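Probable glutamine synthetase (PDB 4HPP) is of unsettled function but belongs to the glutamine synthetase family, joining an N-terminal beta-sheet domain to a larger catalytic domain in a six-chain assembly. Local coordinates at residues S74-E79 with A168-E173; L89-G94 with A202-E207; S47-D52 with L417-H422. All coordinates share one frame; numbering follows the deposited sequence.

Contact 1 (S74-E79 with A168-E173)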
loop_
_atom_site.group_PDB
_atom_site.type_symbol
_atom_site.label_atom_id
_atom_site.label_comp_id
_atom_site.label_asym_id
_atom_site.label_seq_id
_atom_site.Cartn_x
_atom_site.Cartn_y
_atom_site.Cartn_z
ATOM N N SER A 74 36.930 2.610 -25.444
ATOM C CA SER A 74 35.670 3.332 -25.410
ATOM C C SER A 74 34.748 2.818 -24.300
ATOM O O SER A 74 33.619 3.278 -24.206
ATOM C CB SER A 74 34.953 3.088 -26.699
ATOM O OG SER A 74 34.647 1.701 -26.767
ATOM N N ARG A 75 35.223 1.863 -23.491
ATOM C CA ARG A 75 34.412 1.274 -22.451
ATOM C C ARG A 75 33.697 2.268 -21.508
ATOM O O ARG A 75 34.305 3.195 -20.984
ATOM C CB ARG A 75 35.228 0.273 -21.642
ATOM C CG ARG A 75 34.384 -0.450 -20.591
ATOM C CD ARG A 75 34.869 -1.865 -20.398
ATOM N NE ARG A 75 34.088 -2.564 -19.423
ATOM C CZ ARG A 75 34.559 -3.573 -18.712
ATOM N NH1 ARG A 75 35.793 -3.995 -18.937
ATOM N NH2 ARG A 75 33.800 -4.159 -17.786
ATOM N N VAL A 76 32.393 2.055 -21.315
ATOM C CA VAL A 76 31.615 2.804 -20.334
ATOM C C VAL A 76 31.202 1.908 -19.182
ATOM O O VAL A 76 30.702 0.818 -19.411
ATOM C CB VAL A 76 30.378 3.467 -20.994
ATOM C CG1 VAL A 76 29.477 4.133 -19.949
ATOM C CG2 VAL A 76 30.889 4.546 -21.927
ATOM N N ARG A 77 31.425 2.368 -17.955
ATOM C CA ARG A 77 31.131 1.591 -16.764
ATOM C C ARG A 77 30.410 2.518 -15.828
ATOM O O ARG A 77 31.050 3.397 -15.255
ATOM C CB ARG A 77 32.434 1.173 -16.023
ATOM C CG ARG A 77 33.359 0.077 -16.569
ATOM C CD ARG A 77 33.712 -0.767 -15.334
ATOM N NE ARG A 77 35.135 -1.091 -15.068
ATOM C CZ ARG A 77 35.585 -1.890 -14.071
ATOM N NH1 ARG A 77 34.749 -2.492 -13.207
ATOM N NH2 ARG A 77 36.896 -2.100 -13.920
ATOM N N VAL A 78 29.105 2.333 -15.639
ATOM C CA VAL A 78 28.386 3.065 -14.579
ATOM C C VAL A 78 27.981 1.994 -13.595
ATOM O O VAL A 78 27.090 1.170 -13.882
ATOM C CB VAL A 78 27.092 3.775 -15.076
ATOM C CG1 VAL A 78 26.364 4.477 -13.925
ATOM C CG2 VAL A 78 27.341 4.670 -16.334
ATOM N N GLU A 79 28.634 2.001 -12.431
ATOM C CA GLU A 79 28.449 0.945 -11.456
ATOM C C GLU A 79 27.195 1.188 -10.671
ATOM O O GLU A 79 26.497 0.248 -10.299
ATOM C CB GLU A 79 29.672 0.852 -10.542
ATOM C CG GLU A 79 30.958 0.595 -11.361
ATOM C CD GLU A 79 31.053 -0.848 -11.892
ATOM O OE1 GLU A 79 30.380 -1.720 -11.311
ATOM O OE2 GLU A 79 31.773 -1.133 -12.897
ATOM N N ALA A 168 29.533 11.291 -14.834
ATOM C CA ALA A 168 30.945 11.200 -14.279
ATOM C C ALA A 168 31.511 9.792 -14.252
ATOM O O ALA A 168 32.621 9.555 -14.836
ATOM C CB ALA A 168 31.130 11.869 -12.920
ATOM N N GLN A 169 30.749 8.862 -13.647
ATOM C CA GLN A 169 31.178 7.466 -13.660
ATOM C C GLN A 169 31.370 6.964 -15.054
ATOM O O GLN A 169 32.194 6.141 -15.267
ATOM C CB GLN A 169 30.173 6.521 -13.008
ATOM C CG GLN A 169 29.851 6.734 -11.537
ATOM C CD GLN A 169 28.701 5.892 -11.142
ATOM O OE1 GLN A 169 28.712 4.666 -11.394
ATOM N NE2 GLN A 169 27.598 6.546 -10.657
ATOM N N ALA A 170 30.618 7.457 -16.027
ATOM C CA ALA A 170 30.726 6.899 -17.364
ATOM C C ALA A 170 31.903 7.527 -18.095
ATOM O O ALA A 170 32.143 7.240 -19.252
ATOM C CB ALA A 170 29.456 7.142 -18.108
ATOM N N GLY A 171 32.672 8.377 -17.412
ATOM C CA GLY A 171 33.803 9.055 -18.075
ATOM C C GLY A 171 33.420 10.105 -19.114
ATOM O O GLY A 171 34.229 10.452 -20.001
ATOM N N THR A 172 32.204 10.639 -19.022
ATOM C CA THR A 172 31.810 11.710 -19.968
ATOM C C THR A 172 32.360 13.124 -19.547
ATOM O O THR A 172 32.323 14.096 -20.314
ATOM C CB THR A 172 30.284 11.760 -20.256
ATOM O OG1 THR A 172 29.558 11.944 -19.022
ATOM C CG2 THR A 172 29.835 10.513 -20.900
ATOM N N GLU A 173 32.885 13.250 -18.348
ATOM C CA GLU A 173 33.192 14.611 -17.841
ATOM C C GLU A 173 31.977 15.573 -17.875
ATOM O O GLU A 173 32.017 16.675 -18.439
ATOM C CB GLU A 173 34.391 15.188 -18.572
ATOM C CG GLU A 173 35.634 14.292 -18.470
ATOM C CD GLU A 173 36.795 14.829 -19.269
ATOM O OE1 GLU A 173 36.698 14.856 -20.545
ATOM O OE2 GLU A 173 37.797 15.237 -18.623
HETATM O O HOH W 1 33.419 4.512 -17.253
#

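Contact 2 (L89-G94 with A202-E207)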
loop_
_atom_site.group_PDB
_atom_site.type_symbol
_atom_site.label_atom_id
_atom_site.label_comp_id
_atom_site.label_asym_id
_atom_site.label_seq_id
_atom_site.Cartn_x
_atom_site.Cartn_y
_atom_site.Cartn_z
ATOM N N LEU A 89 25.624 -0.508 -15.804
ATOM C CA LEU A 89 25.624 -0.313 -17.211
ATOM C C LEU A 89 27.016 -0.501 -17.712
ATOM O O LEU A 89 27.882 0.301 -17.426
ATOM C CB LEU A 89 25.190 1.114 -17.478
ATOM C CG LEU A 89 24.989 1.456 -18.973
ATOM C CD1 LEU A 89 23.896 0.637 -19.670
ATOM C CD2 LEU A 89 24.710 2.948 -19.127
ATOM N N ASP A 90 27.251 -1.541 -18.472
ATOM C CA ASP A 90 28.593 -1.827 -18.922
ATOM C C ASP A 90 28.619 -2.181 -20.376
ATOM O O ASP A 90 28.026 -3.165 -20.774
ATOM C CB ASP A 90 29.150 -2.980 -18.110
ATOM C CG ASP A 90 30.634 -3.084 -18.205
ATOM O OD1 ASP A 90 31.237 -2.527 -19.190
ATOM O OD2 ASP A 90 31.203 -3.734 -17.273
ATOM N N TYR A 91 29.306 -1.394 -21.187
ATOM C CA TYR A 91 29.337 -1.683 -22.641
ATOM C C TYR A 91 30.501 -0.948 -23.278
ATOM O O TYR A 91 31.019 -0.004 -22.695
ATOM C CB TYR A 91 28.004 -1.237 -23.351
ATOM C CG TYR A 91 27.844 0.255 -23.314
ATOM C CD1 TYR A 91 28.434 1.076 -24.272
ATOM C CD2 TYR A 91 27.117 0.859 -22.300
ATOM C CE1 TYR A 91 28.271 2.481 -24.222
ATOM C CE2 TYR A 91 26.932 2.240 -22.248
ATOM C CZ TYR A 91 27.533 3.055 -23.197
ATOM O OH TYR A 91 27.384 4.432 -23.083
ATOM N N LEU A 92 30.872 -1.393 -24.472
ATOM C CA LEU A 92 31.949 -0.856 -25.291
ATOM C C LEU A 92 31.447 -0.585 -26.726
ATOM O O LEU A 92 30.680 -1.389 -27.299
ATOM C CB LEU A 92 33.078 -1.892 -25.420
ATOM C CG LEU A 92 33.831 -2.383 -24.202
ATOM C CD1 LEU A 92 33.102 -3.538 -23.553
ATOM C CD2 LEU A 92 35.236 -2.829 -24.577
ATOM N N HIS A 93 31.910 0.522 -27.309
ATOM C CA HIS A 93 31.636 0.856 -28.686
ATOM C C HIS A 93 32.524 0.011 -29.542
ATOM O O HIS A 93 33.672 -0.293 -29.162
ATOM C CB HIS A 93 31.902 2.309 -28.957
ATOM C CG HIS A 93 31.158 3.226 -28.052
ATOM N ND1 HIS A 93 30.025 3.866 -28.440
ATOM C CD2 HIS A 93 31.414 3.620 -26.724
ATOM C CE1 HIS A 93 29.561 4.621 -27.397
ATOM N NE2 HIS A 93 30.414 4.470 -26.345
ATOM N N GLY A 94 32.004 -0.386 -30.701
ATOM C CA GLY A 94 32.725 -1.268 -31.557
ATOM C C GLY A 94 32.637 -0.759 -32.971
ATOM O O GLY A 94 31.751 0.065 -33.313
ATOM N N ALA A 202 28.853 11.718 -27.214
ATOM C CA ALA A 202 27.504 12.092 -27.556
ATOM C C ALA A 202 26.629 10.857 -27.321
ATOM O O ALA A 202 25.627 10.938 -26.636
ATOM C CB ALA A 202 27.446 12.569 -28.976
ATOM N N VAL A 203 27.065 9.679 -27.767
ATOM C CA VAL A 203 26.238 8.459 -27.579
ATOM C C VAL A 203 26.079 8.138 -26.074
ATOM O O VAL A 203 24.948 7.960 -25.582
ATOM C CB VAL A 203 26.805 7.224 -28.336
ATOM C CG1 VAL A 203 26.116 5.924 -27.885
ATOM C CG2 VAL A 203 26.713 7.419 -29.838
ATOM N N ASN A 204 27.206 8.089 -25.358
ATOM C CA ASN A 204 27.209 7.889 -23.919
ATOM C C ASN A 204 26.295 8.838 -23.164
ATOM O O ASN A 204 25.517 8.406 -22.294
ATOM C CB ASN A 204 28.598 8.110 -23.357
ATOM C CG ASN A 204 29.589 7.082 -23.806
ATOM O OD1 ASN A 204 29.249 5.977 -24.178
ATOM N ND2 ASN A 204 30.841 7.451 -23.760
ATOM N N VAL A 205 26.380 10.127 -23.465
ATOM C CA VAL A 205 25.437 11.083 -22.826
ATOM C C VAL A 205 23.955 10.697 -23.054
ATOM O O VAL A 205 23.129 10.857 -22.142
ATOM C CB VAL A 205 25.668 12.557 -23.239
ATOM C CG1 VAL A 205 24.504 13.414 -22.829
ATOM C CG2 VAL A 205 26.964 13.104 -22.642
ATOM N N ARG A 206 23.618 10.163 -24.233
ATOM C CA ARG A 206 22.225 9.826 -24.486
ATOM C C ARG A 206 21.802 8.535 -23.779
ATOM O O ARG A 206 20.642 8.424 -23.229
ATOM C CB ARG A 206 22.013 9.662 -25.975
ATOM C CG ARG A 206 22.181 10.957 -26.720
ATOM C CD ARG A 206 22.728 10.696 -28.121
ATOM N NE ARG A 206 22.912 11.966 -28.822
ATOM C CZ ARG A 206 22.773 12.148 -30.141
ATOM N NH1 ARG A 206 22.421 11.103 -30.897
ATOM N NH2 ARG A 206 22.993 13.374 -30.687
ATOM N N GLU A 207 22.707 7.543 -23.827
ATOM C CA GLU A 207 22.344 6.256 -23.370
ATOM C C GLU A 207 22.254 6.239 -21.832
ATOM O O GLU A 207 21.356 5.566 -21.253
ATOM C CB GLU A 207 23.256 5.211 -23.991
ATOM C CG GLU A 207 22.996 5.083 -25.489
ATOM C CD GLU A 207 21.566 4.662 -25.748
ATOM O OE1 GLU A 207 20.918 5.264 -26.595
ATOM O OE2 GLU A 207 21.103 3.710 -25.100
#

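Contact 3 (S47-D52 with L417-H422)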
loop_
_atom_site.group_PDB
_atom_site.type_symbol
_atom_site.label_atom_id
_atom_site.label_comp_id
_atom_site.label_asym_id
_atom_site.label_seq_id
_atom_site.Cartn_x
_atom_site.Cartn_y
_atom_site.Cartn_z
ATOM N N SER A 47 20.118 -1.296 -42.715
ATOM C CA SER A 47 18.999 -0.738 -43.464
ATOM C C SER A 47 17.732 -0.535 -42.614
ATOM O O SER A 47 16.676 -0.257 -43.199
ATOM C CB SER A 47 18.649 -1.595 -44.701
ATOM O OG SER A 47 19.784 -2.035 -45.450
ATOM N N LEU A 48 17.780 -0.718 -41.279
ATOM C CA LEU A 48 16.551 -0.467 -40.490
ATOM C C LEU A 48 16.310 1.006 -40.378
ATOM O O LEU A 48 17.226 1.763 -40.072
ATOM C CB LEU A 48 16.546 -1.077 -39.089
ATOM C CG LEU A 48 16.464 -2.603 -38.863
ATOM C CD1 LEU A 48 17.038 -3.000 -37.510
ATOM C CD2 LEU A 48 15.077 -3.184 -39.006
ATOM N N THR A 49 15.062 1.377 -40.659
ATOM C CA THR A 49 14.543 2.733 -40.555
ATOM C C THR A 49 14.177 3.003 -39.100
ATOM O O THR A 49 14.125 2.076 -38.309
ATOM C CB THR A 49 13.257 2.941 -41.422
ATOM O OG1 THR A 49 12.255 2.000 -41.031
ATOM C CG2 THR A 49 13.559 2.794 -42.893
ATOM N N PRO A 50 13.873 4.271 -38.747
ATOM C CA PRO A 50 13.429 4.445 -37.365
ATOM C C PRO A 50 12.236 3.568 -36.946
ATOM O O PRO A 50 12.089 3.232 -35.771
ATOM C CB PRO A 50 13.100 5.934 -37.304
ATOM C CG PRO A 50 14.073 6.570 -38.278
ATOM C CD PRO A 50 14.244 5.557 -39.388
ATOM N N GLN A 51 11.418 3.157 -37.901
ATOM C CA GLN A 51 10.199 2.417 -37.593
ATOM C C GLN A 51 10.456 0.921 -37.588
ATOM O O GLN A 51 9.527 0.124 -37.533
ATOM C CB GLN A 51 9.066 2.791 -38.553
ATOM C CG GLN A 51 8.696 4.263 -38.500
ATOM C CD GLN A 51 9.686 5.161 -39.248
ATOM O OE1 GLN A 51 10.533 4.690 -40.034
ATOM N NE2 GLN A 51 9.602 6.469 -38.981
ATOM N N ASP A 52 11.733 0.570 -37.652
ATOM C CA ASP A 52 12.212 -0.814 -37.528
ATOM C C ASP A 52 11.947 -1.708 -38.722
ATOM O O ASP A 52 11.930 -2.932 -38.594
ATOM C CB ASP A 52 11.761 -1.457 -36.192
ATOM C CG ASP A 52 12.755 -1.159 -35.019
ATOM O OD1 ASP A 52 13.859 -0.597 -35.304
ATOM O OD2 ASP A 52 12.421 -1.488 -33.853
ATOM N N LEU A 417 20.865 6.379 -48.164
ATOM C CA LEU A 417 19.918 6.990 -49.083
ATOM C C LEU A 417 18.673 6.161 -49.302
ATOM O O LEU A 417 17.576 6.696 -49.430
ATOM C CB LEU A 417 20.581 7.202 -50.436
ATOM C CG LEU A 417 21.413 8.456 -50.671
ATOM C CD1 LEU A 417 21.834 8.433 -52.123
ATOM C CD2 LEU A 417 20.648 9.743 -50.339
ATOM N N ALA A 418 18.838 4.850 -49.342
ATOM C CA ALA A 418 17.677 3.964 -49.488
ATOM C C ALA A 418 16.889 3.845 -48.211
ATOM O O ALA A 418 15.619 3.946 -48.212
ATOM C CB ALA A 418 18.110 2.609 -49.956
ATOM N N MET A 419 17.618 3.659 -47.102
ATOM C CA MET A 419 16.937 3.543 -45.826
ATOM C C MET A 419 16.072 4.773 -45.507
ATOM O O MET A 419 15.048 4.646 -44.851
ATOM C CB MET A 419 17.906 3.260 -44.694
ATOM C CG MET A 419 17.178 3.206 -43.357
ATOM S SD MET A 419 17.118 4.771 -42.475
ATOM C CE MET A 419 18.833 4.802 -41.868
ATOM N N LYS A 420 16.471 5.958 -45.953
ATOM C CA LYS A 420 15.736 7.164 -45.566
ATOM C C LYS A 420 14.491 7.425 -46.442
ATOM O O LYS A 420 13.425 7.824 -45.939
ATOM C CB LYS A 420 16.672 8.382 -45.563
ATOM C CG LYS A 420 17.657 8.493 -44.406
ATOM C CD LYS A 420 16.926 8.785 -43.088
ATOM C CE LYS A 420 17.879 8.599 -41.912
ATOM N NZ LYS A 420 17.079 8.798 -40.684
ATOM N N ARG A 421 14.625 7.201 -47.747
ATOM C CA ARG A 421 13.461 7.168 -48.648
ATOM C C ARG A 421 12.360 6.333 -48.006
ATOM O O ARG A 421 11.130 6.724 -47.979
ATOM C CB ARG A 421 13.851 6.488 -49.982
ATOM C CG ARG A 421 14.675 7.339 -50.936
ATOM C CD ARG A 421 14.002 8.708 -51.173
ATOM N NE ARG A 421 14.950 9.647 -51.778
ATOM C CZ ARG A 421 14.768 10.959 -51.869
ATOM N NH1 ARG A 421 13.666 11.510 -51.400
ATOM N NH2 ARG A 421 15.699 11.716 -52.438
ATOM N N HIS A 422 12.834 5.181 -47.496
ATOM C CA HIS A 422 11.992 4.206 -46.891
ATOM C C HIS A 422 11.415 4.730 -45.610
ATOM O O HIS A 422 10.206 4.544 -45.320
ATOM C CB HIS A 422 12.721 2.897 -46.718
ATOM C CG HIS A 422 11.847 1.810 -46.144
ATOM N ND1 HIS A 422 12.348 0.700 -45.568
ATOM C CD2 HIS A 422 10.450 1.717 -46.046
ATOM C CE1 HIS A 422 11.321 -0.066 -45.128
ATOM N NE2 HIS A 422 10.163 0.565 -45.432
HETATM O O HOH W 2 15.004 -0.015 -45.274
#

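Contact 1 (S74-E79 with A168-E173)
The Schellman motif that closes helix 159-169 rests on the end of strand 66-78, where Q169 and A170 meet V76, V78 and E79. V76 and A170 bring their backbones closest, 5.1 Å between CA atoms. The methyl of A170 lies over both valines: its CB is 3.5 Å from V76 CG1 and 3.7 Å from V78 CG2. V76 CG1 stands anti to the backbone N (chi1 174°), while in V78 it is the other branch, beside the backbone N, that meets the alanine. V78 CG1 instead faces the amide of Q169, and these two side chains cross at about a right angle. In Q169 chi2 is anti (170°) and sets CD out from the helix; the amide is turned with OE1 2.9 Å from E79 N, in a weak, bent hydrogen bond (125° at the hydrogen). The amide is also tied down at its other end, where NE2 donates to Q80 O, and L4 of the second subunit packs against Q169. Polar backbone atoms are joined through a water, which accepts from R77 N at 3.0 Å and donates to Q169 O at 2.8 Å. Q169 O lies close to R77 O, two acceptors with no bond between them, and the water supplies Q169 O with a donor. Within 74-79, R77 NH1 forms a salt bridge with E79 OE2, meeting it from above the carboxylate plane, and E79 OE2 is also paired with R8. G171, with positive phi, lets the chain leave the helix, and its N returns to A168 O at 2.8 Å. The arrangement is that of a Schellman C-cap packed on a beta strand, here joining the N-terminal sheet to the catalytic domain.

Contact 2 (L89-G94 with A202-E207)
N204 OD1 is gripped by two side chains of strand 89-97, accepting the hydroxyl hydrogen of Y91 OH at 2.7 Å and the ring N-H of H93 NE2 at 2.9 Å. The contact joins the beta sheet of the N-terminal domain to helix 196-216 of the catalytic domain; the two short segments run roughly antiparallel, with their axes 11.0 Å apart at closest approach. Y91 and H93 alternate with L92 along the strand, so both aromatic side chains leave it on the helix side, whereas L92 points away. The two donors reach the amide oxygen from opposite faces of its plane, each tilted from that plane by about 30°. The imidazole bond is moderately bent, 149° at the hydrogen, yet the oxygen lies in the ring plane of H93. Such a bond is consistent with H93 carrying its proton on NE2. All five touching residues are buried, and the paired bonds satisfy OD1 within the interface, while the in-plane bond helps fix the turn of the H93 ring. Y91 also packs on L150 of the third subunit, as does E207, whose carboxylate turns off to R210. Beside the polar core, H93 and V203 meet tip to tip: V203 CG1 sits at the edge of the imidazole, 3.7 Å from H93 CE1.

Contact 3 (S47-D52 with L417-H422)
M419 extends from helix 410-427 across the backbone of the loop 47-52, overlapping S47, L48 and T49. Its CG, anti to the backbone N (chi1 177°), lies 3.5 Å from S47 O and 3.6 Å from L48 O. From there the chain bends, and SD comes to 3.8 Å from T49 CA and 4.3 Å from P50 CD. T49 returns the contact. Its methyl CG2 presses against the helix backbone 3.1 Å from M419 O, a tight approach, and stands 3.6 Å from H422 ND1, the two side chains crossing at about a right angle. T49 OG1 is directed elsewhere, to a hydrogen bond with L53 O, while T49 opens a type I turn that ends at D52. P50 CG also lies near NZ of K420, which is held by E423 and by P283 O.

The polar link is indirect. A water in the plane of the H422 ring, at its edge, donates to S47 O at 2.7 Å and is hydrogen-bonded to H422 ND1 at 2.8 Å. At the end of the turn, D52 bonds to Y181 and A147 of the third subunit, so the loop reaches a subunit interface. With no direct hydrogen bond between loop and helix, the contact depends on methionine and methyl packing against carbonyl groups, supplemented by this single water bridge.

Overall arrangement
All three contacts join the N-terminal domain to the catalytic domain. Contacts 1 and 2 lie side by side, their centres 8 Å apart, on the neighbouring strands 66-78 and 89-97 of one sheet. They touch through the R75-D90 salt bridge and through V76, which meets both Y91 and N204, and their segments alternate along the chain. Contact 3 stands apart, its centre 31 Å from contact 1 and 23 Å from contact 2, and its loop and near-C-terminal helix enclose both in sequence. The two domains are thus fastened at one paired site and one distant site; contact 1 meets the second subunit, and contacts 2 and 3 the third.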